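GH26C (Muricauda sp. MAR_2010_75, PDB 6Q78) probably hydrolyses internal beta-1,4-mannosidic linkages of mannans, as an endo-acting glycoside hydrolase of family 26 with a TIM-barrel fold. Local coordinates at residues A68-L73 with N264-F269; Q139-V144 with T207-G212; R146-G151 with A216-I221. All coordinates share one frame; numbering follows the deposited sequence.

Contact 1. Residues A68-L73 with N264-F269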
ATOM      1  N   ALA A  68       8.235 -16.092  -1.979  1.00 10.24           N
ATOM      2  CA  ALA A  68       7.112 -16.756  -1.317  1.00 10.29           C
ATOM      3  C   ALA A  68       5.959 -15.782  -1.097  1.00 11.38           C
ATOM      4  O   ALA A  68       4.787 -16.140  -1.295  1.00 10.52           O
ATOM      5  CB  ALA A  68       7.566 -17.369   0.005  1.00 11.13           C
ATOM      6  N   LEU A  69       6.263 -14.541  -0.686  1.00  8.54           N
ATOM      7  CA  LEU A  69       5.188 -13.565  -0.511  1.00  7.89           C
ATOM      8  C   LEU A  69       4.390 -13.370  -1.801  1.00 10.44           C
ATOM      9  O   LEU A  69       3.147 -13.355  -1.781  1.00  9.59           O
ATOM     10  CB  LEU A  69       5.759 -12.252   0.006  1.00  7.34           C
ATOM     11  CG  LEU A  69       4.739 -11.127   0.127  1.00  7.94           C
ATOM     12  CD1 LEU A  69       3.665 -11.398   1.157  1.00  9.22           C
ATOM     13  CD2 LEU A  69       5.444  -9.818   0.448  1.00 10.92           C
ATOM     14  N   PHE A  70       5.080 -13.209  -2.934  1.00  8.72           N
ATOM     15  CA  PHE A  70       4.367 -13.039  -4.195  1.00  9.14           C
ATOM     16  C   PHE A  70       3.483 -14.253  -4.475  1.00 10.20           C
ATOM     17  O   PHE A  70       2.287 -14.115  -4.775  1.00 11.63           O
ATOM     18  CB  PHE A  70       5.378 -12.801  -5.326  1.00 11.40           C
ATOM     19  CG  PHE A  70       4.746 -12.539  -6.655  1.00 10.20           C
ATOM     20  CD1 PHE A  70       4.255 -13.594  -7.426  1.00 12.96           C
ATOM     21  CD2 PHE A  70       4.652 -11.226  -7.142  1.00 11.84           C
ATOM     22  CE1 PHE A  70       3.686 -13.352  -8.685  1.00 12.31           C
ATOM     23  CE2 PHE A  70       4.104 -10.991  -8.385  1.00 12.78           C
ATOM     24  CZ  PHE A  70       3.595 -12.053  -9.156  1.00 11.72           C
ATOM     25  N   TYR A  71       4.062 -15.458  -4.395  1.00 10.83           N
ATOM     26  CA  TYR A  71       3.282 -16.658  -4.675  1.00 11.99           C
ATOM     27  C   TYR A  71       2.074 -16.734  -3.755  1.00 13.20           C
ATOM     28  O   TYR A  71       0.950 -16.988  -4.199  1.00 12.55           O
ATOM     29  CB  TYR A  71       4.145 -17.917  -4.522  1.00 12.81           C
ATOM     30  CG  TYR A  71       3.315 -19.165  -4.754  1.00 14.21           C
ATOM     31  CD1 TYR A  71       3.094 -19.642  -6.052  1.00 17.05           C
ATOM     32  CD2 TYR A  71       2.740 -19.874  -3.688  1.00 14.53           C
ATOM     33  CE1 TYR A  71       2.323 -20.771  -6.285  1.00 20.17           C
ATOM     34  CE2 TYR A  71       1.962 -21.008  -3.920  1.00 16.03           C
ATOM     35  CZ  TYR A  71       1.768 -21.451  -5.225  1.00 18.07           C
ATOM     36  OH  TYR A  71       1.000 -22.575  -5.481  1.00 23.87           O
ATOM     37  N   ASN A  72       2.289 -16.539  -2.458  1.00 11.07           N
ATOM     38  CA  ASN A  72       1.203 -16.791  -1.513  1.00 11.15           C
ATOM     39  C   ASN A  72       0.105 -15.739  -1.614  1.00 12.52           C
ATOM     40  O   ASN A  72      -1.063 -16.062  -1.374  1.00 13.32           O
ATOM     41  CB  ASN A  72       1.749 -16.884  -0.078  1.00 10.62           C
ATOM     42  CG  ASN A  72       2.346 -18.235   0.205  1.00 12.81           C
ATOM     43  OD1 ASN A  72       1.674 -19.238   0.020  1.00 20.99           O
ATOM     44  ND2 ASN A  72       3.612 -18.281   0.615  1.00 11.32           N
ATOM     45  N   LEU A  73       0.451 -14.482  -1.929  1.00  9.81           N
ATOM     46  CA  LEU A  73      -0.595 -13.481  -2.155  1.00  9.71           C
ATOM     47  C   LEU A  73      -1.416 -13.831  -3.377  1.00 11.54           C
ATOM     48  O   LEU A  73      -2.647 -13.688  -3.377  1.00 12.58           O
ATOM     49  CB  LEU A  73       0.009 -12.092  -2.356  1.00 10.62           C
ATOM     50  CG  LEU A  73       0.455 -11.387  -1.084  1.00 11.18           C
ATOM     51  CD1 LEU A  73       1.242 -10.140  -1.404  1.00 11.97           C
ATOM     52  CD2 LEU A  73      -0.772 -11.011  -0.221  1.00 13.76           C
ATOM     53  N   ASN A 264      14.561  -7.432  -1.510  1.00  9.42           N
ATOM     54  CA  ASN A 264      13.426  -7.768  -0.655  1.00  8.81           C
ATOM     55  C   ASN A 264      12.258  -6.802  -0.872  1.00  7.67           C
ATOM     56  O   ASN A 264      11.625  -6.330   0.071  1.00  8.20           O
ATOM     57  CB  ASN A 264      13.839  -7.865   0.826  1.00  8.04           C
ATOM     58  CG  ASN A 264      14.512  -6.596   1.381  1.00  8.16           C
ATOM     59  OD1 ASN A 264      15.375  -5.988   0.753  1.00  9.96           O
ATOM     60  ND2 ASN A 264      14.152  -6.245   2.605  1.00  7.60           N
ATOM     61  N   MET A 265      11.957  -6.501  -2.134  1.00  9.62           N
ATOM     62  CA  MET A 265      10.914  -5.540  -2.502  1.00  8.98           C
ATOM     63  C   MET A 265      10.052  -6.096  -3.629  1.00 10.01           C
ATOM     64  O   MET A 265      10.568  -6.596  -4.639  1.00 12.35           O
ATOM     65  CB  MET A 265      11.571  -4.238  -2.985  1.00 12.21           C
ATOM     66  CG  MET A 265      10.710  -3.011  -2.945  1.00 20.66           C
ATOM     67  SD  MET A 265      11.796  -1.562  -3.195  1.00 12.88           S
ATOM     68  CE  MET A 265      11.939  -0.873  -1.556  1.00 13.24           C
ATOM     69  N   LEU A 266       8.740  -5.985  -3.462  1.00  8.72           N
ATOM     70  CA  LEU A 266       7.763  -6.088  -4.544  1.00  7.89           C
ATOM     71  C   LEU A 266       7.282  -4.667  -4.823  1.00  8.24           C
ATOM     72  O   LEU A 266       7.337  -3.793  -3.948  1.00 10.47           O
ATOM     73  CB  LEU A 266       6.565  -6.920  -4.087  1.00  8.86           C
ATOM     74  CG  LEU A 266       6.820  -8.379  -3.672  1.00 10.68           C
ATOM     75  CD1 LEU A 266       5.491  -9.076  -3.339  1.00 10.48           C
ATOM     76  CD2 LEU A 266       7.487  -9.146  -4.833  1.00 11.12           C
ATOM     77  N   PHE A 267       6.843  -4.418  -6.060  1.00  8.23           N
ATOM     78  CA  PHE A 267       6.476  -3.074  -6.504  1.00  8.50           C
ATOM     79  C   PHE A 267       4.991  -2.988  -6.829  1.00 10.15           C
ATOM     80  O   PHE A 267       4.476  -3.800  -7.614  1.00 10.88           O
ATOM     81  CB  PHE A 267       7.302  -2.688  -7.746  1.00  8.36           C
ATOM     82  CG  PHE A 267       8.769  -2.634  -7.472  1.00  8.86           C
ATOM     83  CD1 PHE A 267       9.354  -1.471  -6.982  1.00 10.80           C
ATOM     84  CD2 PHE A 267       9.558  -3.754  -7.646  1.00 11.02           C
ATOM     85  CE1 PHE A 267      10.727  -1.419  -6.673  1.00  9.88           C
ATOM     86  CE2 PHE A 267      10.919  -3.715  -7.358  1.00 11.14           C
ATOM     87  CZ  PHE A 267      11.488  -2.536  -6.878  1.00 10.56           C
ATOM     88  N   ALA A 268       4.316  -1.990  -6.249  1.00  7.74           N
ATOM     89  CA  ALA A 268       2.870  -1.818  -6.376  1.00  8.63           C
ATOM     90  C   ALA A 268       2.544  -0.488  -7.048  1.00  8.62           C
ATOM     91  O   ALA A 268       3.010   0.562  -6.615  1.00  8.98           O
ATOM     92  CB  ALA A 268       2.224  -1.852  -4.975  1.00  8.00           C
ATOM     93  N   PHE A 269       1.695  -0.551  -8.072  1.00  7.78           N
ATOM     94  CA  PHE A 269       1.223   0.580  -8.860  1.00  7.63           C
ATOM     95  C   PHE A 269      -0.214   0.856  -8.440  1.00  9.02           C
ATOM     96  O   PHE A 269      -1.052  -0.055  -8.487  1.00 11.53           O
ATOM     97  CB  PHE A 269       1.231   0.124 -10.335  1.00  8.15           C
ATOM     98  CG  PHE A 269       0.592   1.082 -11.324  1.00  8.58           C
ATOM     99  CD1 PHE A 269       1.306   2.188 -11.801  1.00 10.05           C
ATOM    100  CD2 PHE A 269      -0.669   0.816 -11.856  1.00 11.71           C
ATOM    101  CE1 PHE A 269       0.742   3.047 -12.764  1.00  9.83           C
ATOM    102  CE2 PHE A 269      -1.235   1.677 -12.817  1.00 12.37           C
ATOM    103  CZ  PHE A 269      -0.535   2.793 -13.257  1.00 11.07           C
TER
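Leu266 divides its two methyls between neighbouring residues of helix 64-76, Leu69 and Phe70. The aliphatic part of the contact is leucine against leucine: Leu266 CD1 lies 3.9 Å from Leu69 CD2, and Leu69 CG is only slightly farther away. The two side chains meet at a slant, branch to branch. Leu69 reaches this place because its CG is anti to the backbone N (chi1 176°).

The aromatic part uses the other branch. Leu266 CD2 comes to the rim of the Phe70 ring, near its plane, at 4.2 Å from Phe70 CD2, so the methyl meets the edge and not the pi face. CD1 of the same leucine also approaches the helix backbone, at 4.2 Å from Phe70 N. A leucine suits this position because its two methyls can serve two different neighbours at once; a phenylalanine suits the other side because its broad apolar ring reaches Leu266, Ile330 and Thr53 together.

Backbone polar groups are used along the helix and between barrel strands: Leu69 O accepts the amide of Leu73, and Leu266 bonds with Ile220 and Phe222 of the adjoining parallel strand. Leu73 also touches Ile330, near the start of strand 330-336. The helix thus packs beneath the barrel, against residues close to the N-terminal starts of its strands.

With all three touching residues buried and purely apolar, the contact probably owes its stability to the exclusion of water and to dispersion forces, which hold helix and strand together without fixing any one direction of approach.

Contact 2. Residues Q139-V144 with T207-G212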
ATOM      1  N   GLN A 139      10.887   3.765  15.162  1.00  7.82           N
ATOM      2  CA  GLN A 139       9.605   3.183  15.540  1.00  7.70           C
ATOM      3  C   GLN A 139       8.959   2.431  14.371  1.00  7.71           C
ATOM      4  O   GLN A 139       8.400   1.334  14.562  1.00  8.14           O
ATOM      5  CB  GLN A 139       8.656   4.269  16.055  1.00 11.14           C
ATOM      6  CG  GLN A 139       7.336   3.580  16.579  0.92 14.45           C
ATOM      7  CD  GLN A 139       7.622   2.618  17.747  0.47 11.43           C
ATOM      8  OE1 GLN A 139       7.469   1.366  17.645  0.57 12.92           O
ATOM      9  NE2 GLN A 139       8.054   3.185  18.850  0.74 22.21           N
ATOM     10  N   ILE A 140       9.039   2.980  13.147  1.00  6.92           N
ATOM     11  CA  ILE A 140       8.563   2.256  11.969  1.00  6.54           C
ATOM     12  C   ILE A 140       9.303   0.940  11.834  1.00  7.30           C
ATOM     13  O   ILE A 140       8.696  -0.131  11.632  1.00  7.90           O
ATOM     14  CB  ILE A 140       8.721   3.126  10.708  1.00  6.42           C
ATOM     15  CG1 ILE A 140       7.757   4.300  10.768  1.00  7.67           C
ATOM     16  CG2 ILE A 140       8.439   2.259   9.459  1.00  8.27           C
ATOM     17  CD1 ILE A 140       8.149   5.462   9.807  1.00  8.14           C
ATOM     18  N   ARG A 141      10.624   0.993  11.952  1.00  6.79           N
ATOM     19  CA  ARG A 141      11.419  -0.238  11.808  1.00  6.92           C
ATOM     20  C   ARG A 141      11.001  -1.293  12.847  1.00  7.67           C
ATOM     21  O   ARG A 141      10.757  -2.469  12.503  1.00  8.13           O
ATOM     22  CB  ARG A 141      12.907   0.107  11.961  1.00  8.45           C
ATOM     23  CG  ARG A 141      13.837  -1.080  11.731  1.00 11.47           C
ATOM     24  CD  ARG A 141      15.304  -0.604  11.490  1.00 15.53           C
ATOM     25  NE  ARG A 141      16.156  -1.770  11.235  1.00 15.10           N
ATOM     26  CZ  ARG A 141      16.586  -2.552  12.226  1.00 23.01           C
ATOM     27  NH1 ARG A 141      16.232  -2.275  13.481  1.00 23.32           N
ATOM     28  NH2 ARG A 141      17.354  -3.613  11.986  1.00 22.10           N
ATOM     29  N   ASP A 142      10.812  -0.875  14.106  1.00  7.88           N
ATOM     30  CA  ASP A 142      10.375  -1.818  15.138  1.00  7.66           C
ATOM     31  C   ASP A 142       8.988  -2.398  14.824  1.00  7.46           C
ATOM     32  O   ASP A 142       8.765  -3.604  15.007  1.00  8.13           O
ATOM     33  CB  ASP A 142      10.321  -1.115  16.478  1.00 10.57           C
ATOM     34  CG  ASP A 142      11.709  -0.870  17.079  1.00 15.99           C
ATOM     35  OD1 ASP A 142      12.734  -1.363  16.526  1.00 19.67           O
ATOM     36  OD2 ASP A 142      11.765  -0.182  18.109  1.00 21.53           O
ATOM     37  N   ASP A 143       8.058  -1.576  14.324  1.00  8.81           N
ATOM     38  CA  ASP A 143       6.712  -2.082  14.025  1.00  6.94           C
ATOM     39  C   ASP A 143       6.738  -3.037  12.833  1.00  6.68           C
ATOM     40  O   ASP A 143       6.029  -4.060  12.838  1.00  7.03           O
ATOM     41  CB  ASP A 143       5.764  -0.906  13.729  1.00  7.70           C
ATOM     42  CG  ASP A 143       5.381  -0.110  14.965  1.00  9.90           C
ATOM     43  OD1 ASP A 143       4.722   0.977  14.799  1.00 11.57           O
ATOM     44  OD2 ASP A 143       5.733  -0.524  16.079  1.00 14.70           O
ATOM     45  N   VAL A 144       7.578  -2.746  11.825  1.00  6.50           N
ATOM     46  CA  VAL A 144       7.697  -3.622  10.658  1.00  6.37           C
ATOM     47  C   VAL A 144       8.306  -4.973  11.048  1.00  7.65           C
ATOM     48  O   VAL A 144       7.856  -6.033  10.570  1.00  7.87           O
ATOM     49  CB  VAL A 144       8.507  -2.896   9.569  1.00  6.69           C
ATOM     50  CG1 VAL A 144       9.003  -3.857   8.449  1.00  8.63           C
ATOM     51  CG2 VAL A 144       7.628  -1.804   8.941  1.00  8.24           C
ATOM     52  N   THR A 207      15.649  -0.443   3.815  1.00  7.09           N
ATOM     53  CA  THR A 207      14.992  -1.703   3.461  1.00  8.22           C
ATOM     54  C   THR A 207      15.928  -2.902   3.648  1.00  8.45           C
ATOM     55  O   THR A 207      15.507  -3.965   4.149  1.00  8.75           O
ATOM     56  CB  THR A 207      14.502  -1.597   2.020  1.00  7.06           C
ATOM     57  OG1 THR A 207      13.519  -0.555   1.921  1.00  7.50           O
ATOM     58  CG2 THR A 207      13.846  -2.909   1.553  1.00  9.96           C
ATOM     59  N   LYS A 208      17.207  -2.762   3.270  1.00  9.12           N
ATOM     60  CA  LYS A 208      18.142  -3.875   3.430  1.00 12.48           C
ATOM     61  C   LYS A 208      18.549  -4.092   4.876  1.00 11.74           C
ATOM     62  O   LYS A 208      19.209  -5.105   5.159  1.00 19.75           O
ATOM     63  CB  LYS A 208      19.391  -3.612   2.629  1.00 14.05           C
ATOM     64  CG  LYS A 208      19.203  -3.660   1.159  1.00 15.52           C
ATOM     65  CD  LYS A 208      20.568  -3.332   0.540  1.00 21.67           C
ATOM     66  CE  LYS A 208      20.549  -3.396  -0.906  1.00 24.19           C
ATOM     67  NZ  LYS A 208      21.968  -3.149  -1.331  1.00 30.82           N
ATOM     68  N   SER A 209      18.164  -3.198   5.788  1.00  9.59           N
ATOM     69  CA  SER A 209      18.455  -3.338   7.205  1.00 13.51           C
ATOM     70  C   SER A 209      17.396  -4.146   7.933  1.00 13.57           C
ATOM     71  O   SER A 209      17.591  -4.453   9.111  1.00 14.86           O
ATOM     72  CB  SER A 209      18.560  -1.968   7.905  1.00 13.56           C
ATOM     73  OG  SER A 209      17.284  -1.468   8.303  1.00 12.71           O
ATOM     74  N   LEU A 210      16.273  -4.470   7.275  1.00 10.03           N
ATOM     75  CA  LEU A 210      15.129  -5.081   7.958  1.00  8.04           C
ATOM     76  C   LEU A 210      15.355  -6.581   8.066  1.00 12.76           C
ATOM     77  O   LEU A 210      15.046  -7.329   7.128  1.00 12.70           O
ATOM     78  CB  LEU A 210      13.847  -4.811   7.174  1.00  7.25           C
ATOM     79  CG  LEU A 210      13.492  -3.348   7.003  1.00  8.58           C
ATOM     80  CD1 LEU A 210      12.289  -3.228   6.064  1.00 10.46           C
ATOM     81  CD2 LEU A 210      13.151  -2.730   8.399  1.00  9.52           C
ATOM     82  N   VAL A 211      15.889  -7.025   9.202  1.00 10.06           N
ATOM     83  CA  VAL A 211      16.167  -8.452   9.439  1.00 11.51           C
ATOM     84  C   VAL A 211      15.235  -8.949  10.545  1.00 12.12           C
ATOM     85  O   VAL A 211      15.257  -8.422  11.665  1.00 13.68           O
ATOM     86  CB  VAL A 211      17.642  -8.704   9.786  1.00 10.79           C
ATOM     87  CG1 VAL A 211      17.828 -10.212  10.046  1.00 13.96           C
ATOM     88  CG2 VAL A 211      18.554  -8.210   8.672  1.00 19.82           C
ATOM     89  N   GLY A 212      14.415  -9.963  10.226  1.00 10.58           N
ATOM     90  CA  GLY A 212      13.486 -10.521  11.201  1.00 10.24           C
ATOM     91  C   GLY A 212      14.195 -11.348  12.260  1.00 15.44           C
ATOM     92  O   GLY A 212      15.402 -11.611  12.206  1.00 13.13           O
TER
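Arg141 binds Ser209 through one side of its guanidinium, NE and NH2 each taking a different oxygen, and so ties helix 132-150 to the segment that runs on from helix 193-208 on the outside of the TIM barrel. The shorter bond runs from Arg141 NH2 to the backbone Ser209 O, 3.0 Å long and fairly straight, with an N-H...O angle of 163°. The carbonyl oxygen lies close to the guanidinium plane, at its edge, although the nitrogen itself is tilted from the plane of the carbonyl. The second bond, from Arg141 NE to Ser209 OG, is 3.2 Å and more bent, at 153°. Two bonds to two atoms of one residue hold the turn of the guanidinium about its CD-NE bond and keep it edge-on to the serine.

Ser209 OG has a further partner in Phe206 O, one turn back along the chain, to which it acts as donor. The hydroxyl therefore gives one bond and receives another, a double role that serine fills with a very short side chain. Arginine suits the opposite position because its side chain, stretched out with CG anti to the backbone N (chi1 -176°), spans the gap from a partly exposed helix face.

Farther inward the contact becomes apolar. The methylene part of Arg141 runs past Leu210 in the opposite direction, its CG 3.8 Å from Leu210 CD2, so the arginine contributes hydrocarbon as well as charge. Leu210 and Val144 are buried, and their side chains meet at about a right angle. Val144 also packs on Ser115 and Phe156, which belong to two barrel strands, while Leu210 rests on Ile220. The innermost touch is between single methyls: Val144 CG1 and Leu210 CD1 are 4.1 Å apart.

Contact 3. Residues R146-G151 with A216-I221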
ATOM      1  N   ARG A 146       8.227  -6.330  14.059  1.00  7.56           N
ATOM      2  CA  ARG A 146       7.171  -6.986  14.837  1.00  8.51           C
ATOM      3  C   ARG A 146       6.148  -7.628  13.908  1.00  9.34           C
ATOM      4  O   ARG A 146       5.754  -8.800  14.079  1.00  8.47           O
ATOM      5  CB  ARG A 146       6.481  -5.933  15.710  1.00 11.30           C
ATOM      6  CG  ARG A 146       5.104  -6.323  16.309  1.00 13.10           C
ATOM      7  CD  ARG A 146       4.651  -5.223  17.268  1.00 17.61           C
ATOM      8  NE  ARG A 146       3.286  -5.356  17.744  1.00 20.51           N
ATOM      9  CZ  ARG A 146       2.669  -4.418  18.452  1.00 20.60           C
ATOM     10  NH1 ARG A 146       3.299  -3.280  18.732  1.00 22.85           N
ATOM     11  NH2 ARG A 146       1.420  -4.608  18.866  1.00 30.00           N
ATOM     12  N   ALA A 147       5.711  -6.876  12.892  1.00  7.36           N
ATOM     13  CA  ALA A 147       4.739  -7.421  11.948  1.00  6.97           C
ATOM     14  C   ALA A 147       5.290  -8.662  11.254  1.00  7.10           C
ATOM     15  O   ALA A 147       4.606  -9.697  11.168  1.00  7.87           O
ATOM     16  CB  ALA A 147       4.350  -6.348  10.914  1.00  9.33           C
ATOM     17  N   PHE A 148       6.529  -8.587  10.742  1.00  7.08           N
ATOM     18  CA  PHE A 148       7.096  -9.724  10.031  1.00  7.29           C
ATOM     19  C   PHE A 148       7.250 -10.925  10.961  1.00  7.77           C
ATOM     20  O   PHE A 148       6.962 -12.066  10.568  1.00  9.79           O
ATOM     21  CB  PHE A 148       8.456  -9.328   9.447  1.00  7.28           C
ATOM     22  CG  PHE A 148       9.156 -10.443   8.743  1.00  7.60           C
ATOM     23  CD1 PHE A 148       8.708 -10.881   7.508  1.00  8.65           C
ATOM     24  CD2 PHE A 148      10.241 -11.062   9.333  1.00  9.45           C
ATOM     25  CE1 PHE A 148       9.355 -11.904   6.850  1.00 10.41           C
ATOM     26  CE2 PHE A 148      10.908 -12.101   8.686  1.00 12.26           C
ATOM     27  CZ  PHE A 148      10.454 -12.506   7.426  1.00 11.42           C
ATOM     28  N   ASP A 149       7.713 -10.695  12.204  1.00  7.99           N
ATOM     29  CA  ASP A 149       7.859 -11.826  13.136  1.00  8.52           C
ATOM     30  C   ASP A 149       6.529 -12.517  13.397  1.00  8.63           C
ATOM     31  O   ASP A 149       6.508 -13.715  13.704  1.00 10.23           O
ATOM     32  CB  ASP A 149       8.447 -11.360  14.471  1.00  9.78           C
ATOM     33  CG  ASP A 149       9.943 -11.059  14.419  1.00 17.61           C
ATOM     34  OD1 ASP A 149      10.597 -11.368  13.394  1.00 13.78           O
ATOM     35  OD2 ASP A 149      10.461 -10.520  15.450  1.00 14.38           O
ATOM     36  N   MET A 150       5.413 -11.791  13.319  1.00  8.31           N
ATOM     37  CA  MET A 150       4.081 -12.362  13.510  1.00  8.46           C
ATOM     38  C   MET A 150       3.490 -12.906  12.212  1.00  8.35           C
ATOM     39  O   MET A 150       2.395 -13.513  12.242  1.00  8.55           O
ATOM     40  CB  MET A 150       3.149 -11.298  14.128  1.00  8.30           C
ATOM     41  CG  MET A 150       3.622 -10.913  15.523  1.00 10.87           C
ATOM     42  SD  MET A 150       2.423  -9.894  16.422  1.00 15.28           S
ATOM     43  CE  MET A 150       2.270  -8.545  15.302  1.00 15.27           C
ATOM     44  N   GLY A 151       4.195 -12.715  11.091  1.00  8.11           N
ATOM     45  CA  GLY A 151       3.760 -13.210   9.799  1.00  8.07           C
ATOM     46  C   GLY A 151       2.963 -12.244   8.956  1.00  7.67           C
ATOM     47  O   GLY A 151       2.503 -12.630   7.871  1.00  8.97           O
ATOM     48  N   ALA A 216      16.018 -13.647   8.355  1.00 13.39           N
ATOM     49  CA  ALA A 216      15.766 -13.323   6.961  1.00 10.22           C
ATOM     50  C   ALA A 216      15.435 -11.834   6.810  1.00 12.75           C
ATOM     51  O   ALA A 216      14.874 -11.207   7.714  1.00 11.58           O
ATOM     52  CB  ALA A 216      14.540 -14.090   6.450  1.00 14.47           C
ATOM     53  N   LEU A 217      15.720 -11.294   5.626  1.00 10.87           N
ATOM     54  CA  LEU A 217      15.242  -9.955   5.285  1.00  8.75           C
ATOM     55  C   LEU A 217      13.718  -9.911   5.169  1.00  8.87           C
ATOM     56  O   LEU A 217      13.083 -10.808   4.609  1.00  9.69           O
ATOM     57  CB  LEU A 217      15.873  -9.471   3.965  1.00 11.17           C
ATOM     58  CG  LEU A 217      17.382  -9.211   4.031  1.00 13.72           C
ATOM     59  CD1 LEU A 217      17.944  -8.842   2.656  1.00 19.39           C
ATOM     60  CD2 LEU A 217      17.629  -8.080   5.009  1.00 24.31           C
ATOM     61  N   VAL A 218      13.129  -8.830   5.667  1.00  9.48           N
ATOM     62  CA  VAL A 218      11.682  -8.638   5.634  1.00  9.49           C
ATOM     63  C   VAL A 218      11.277  -8.214   4.226  1.00  7.93           C
ATOM     64  O   VAL A 218      11.695  -7.132   3.766  1.00  8.56           O
ATOM     65  CB  VAL A 218      11.256  -7.535   6.614  1.00  8.26           C
ATOM     66  CG1 VAL A 218       9.742  -7.290   6.497  1.00  7.91           C
ATOM     67  CG2 VAL A 218      11.668  -7.900   8.041  1.00 12.07           C
ATOM     68  N   PRO A 219      10.443  -8.974   3.509  1.00  7.20           N
ATOM     69  CA  PRO A 219       9.944  -8.472   2.215  1.00  7.74           C
ATOM     70  C   PRO A 219       9.003  -7.312   2.439  1.00  8.21           C
ATOM     71  O   PRO A 219       8.165  -7.351   3.338  1.00  9.37           O
ATOM     72  CB  PRO A 219       9.201  -9.678   1.615  1.00 10.49           C
ATOM     73  CG  PRO A 219       9.812 -10.882   2.362  1.00  8.33           C
ATOM     74  CD  PRO A 219      10.034 -10.369   3.756  1.00  7.81           C
ATOM     75  N   ILE A 220       9.158  -6.261   1.626  1.00  7.40           N
ATOM     76  CA  ILE A 220       8.180  -5.190   1.687  1.00  8.51           C
ATOM     77  C   ILE A 220       7.596  -4.934   0.310  1.00  8.04           C
ATOM     78  O   ILE A 220       8.268  -5.087  -0.719  1.00  8.40           O
ATOM     79  CB  ILE A 220       8.744  -3.899   2.300  1.00  9.98           C
ATOM     80  CG1 ILE A 220       9.822  -3.296   1.427  1.00  9.28           C
ATOM     81  CG2 ILE A 220       9.227  -4.107   3.774  1.00  9.46           C
ATOM     82  CD1 ILE A 220      10.096  -1.844   1.778  1.00 11.15           C
ATOM     83  N   ILE A 221       6.339  -4.509   0.305  1.00  7.61           N
ATOM     84  CA  ILE A 221       5.692  -4.018  -0.912  1.00  6.71           C
ATOM     85  C   ILE A 221       5.860  -2.509  -0.939  1.00  7.30           C
ATOM     86  O   ILE A 221       5.464  -1.820  -0.001  1.00  9.58           O
ATOM     87  CB  ILE A 221       4.208  -4.400  -0.920  1.00  6.59           C
ATOM     88  CG1 ILE A 221       4.042  -5.936  -0.881  1.00  8.13           C
ATOM     89  CG2 ILE A 221       3.508  -3.738  -2.115  1.00  6.85           C
ATOM     90  CD1 ILE A 221       2.652  -6.375  -0.617  1.00 11.22           C
TER
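Phe148 lays its ring against Val218 and Pro219, packing the last turns of helix 132-150 onto the chain that leads into strand 220-223 of the TIM barrel. Val218 is the bump and the aromatic ring the flat wall it leans on. Its CG2 sits over one face in a CH-pi contact, 4.0 Å from the ring centroid and 29° off the normal. The branched valine also fits the base of the phenylalanine: Val218 CG1 and CG2 each lie 3.8 Å from Phe148 CB, so the CB is cradled in the fork.

Pro219 meets the phenylalanine crosswise, its CD coming within 3.5 Å of Phe148 CE1. Proline suits the spot because its compact ring offers a rigid apolar surface, and beyond the phenylalanine it also packs on Glu65, Thr66 and Leu69 of helix 64-76. Ala216, with its small methyl, leaves room for the far end of the ring, and Tyr412 meets the aromatic group as well.

Phe148 reaches across because its CG is anti to the backbone N (chi1 178°), which swings the ring off the helix. An alanine here would keep only the CB in the fork of Val218, and is likely to open a gap beside Pro219 and Ala216. Just beyond, the helix closes in a Schellman motif with Gly151, whose positive phi of 93° is easily adopted by a residue without a side chain. One of the bonds of that turn returns to Phe148 itself: Gly151 N donates to Phe148 O at 2.9 Å.

How the contacts relate
Contacts 1 and 3 are buried and apolar, whereas contact 2 is only partly buried and adds an arginine-serine grip on its outer side. Contacts 2 and 3 occupy successive turns of helix 132-150, their centres about 8 Å apart, and their other segments are joined by a backbone bond between Leu210 and Val218. Contacts 1 and 3 reach neighbouring barrel strands, 265-269 and 220-223, but pack them against different helices; Pro219 touches Leu69 where the two meet. Asn264 links all three, its ND2 bonding to Thr207 O and Val218 O. Across the contacts themselves, methyl and ring packing carries the buried pair, and only contact 2 adds side-chain hydrogen bonds.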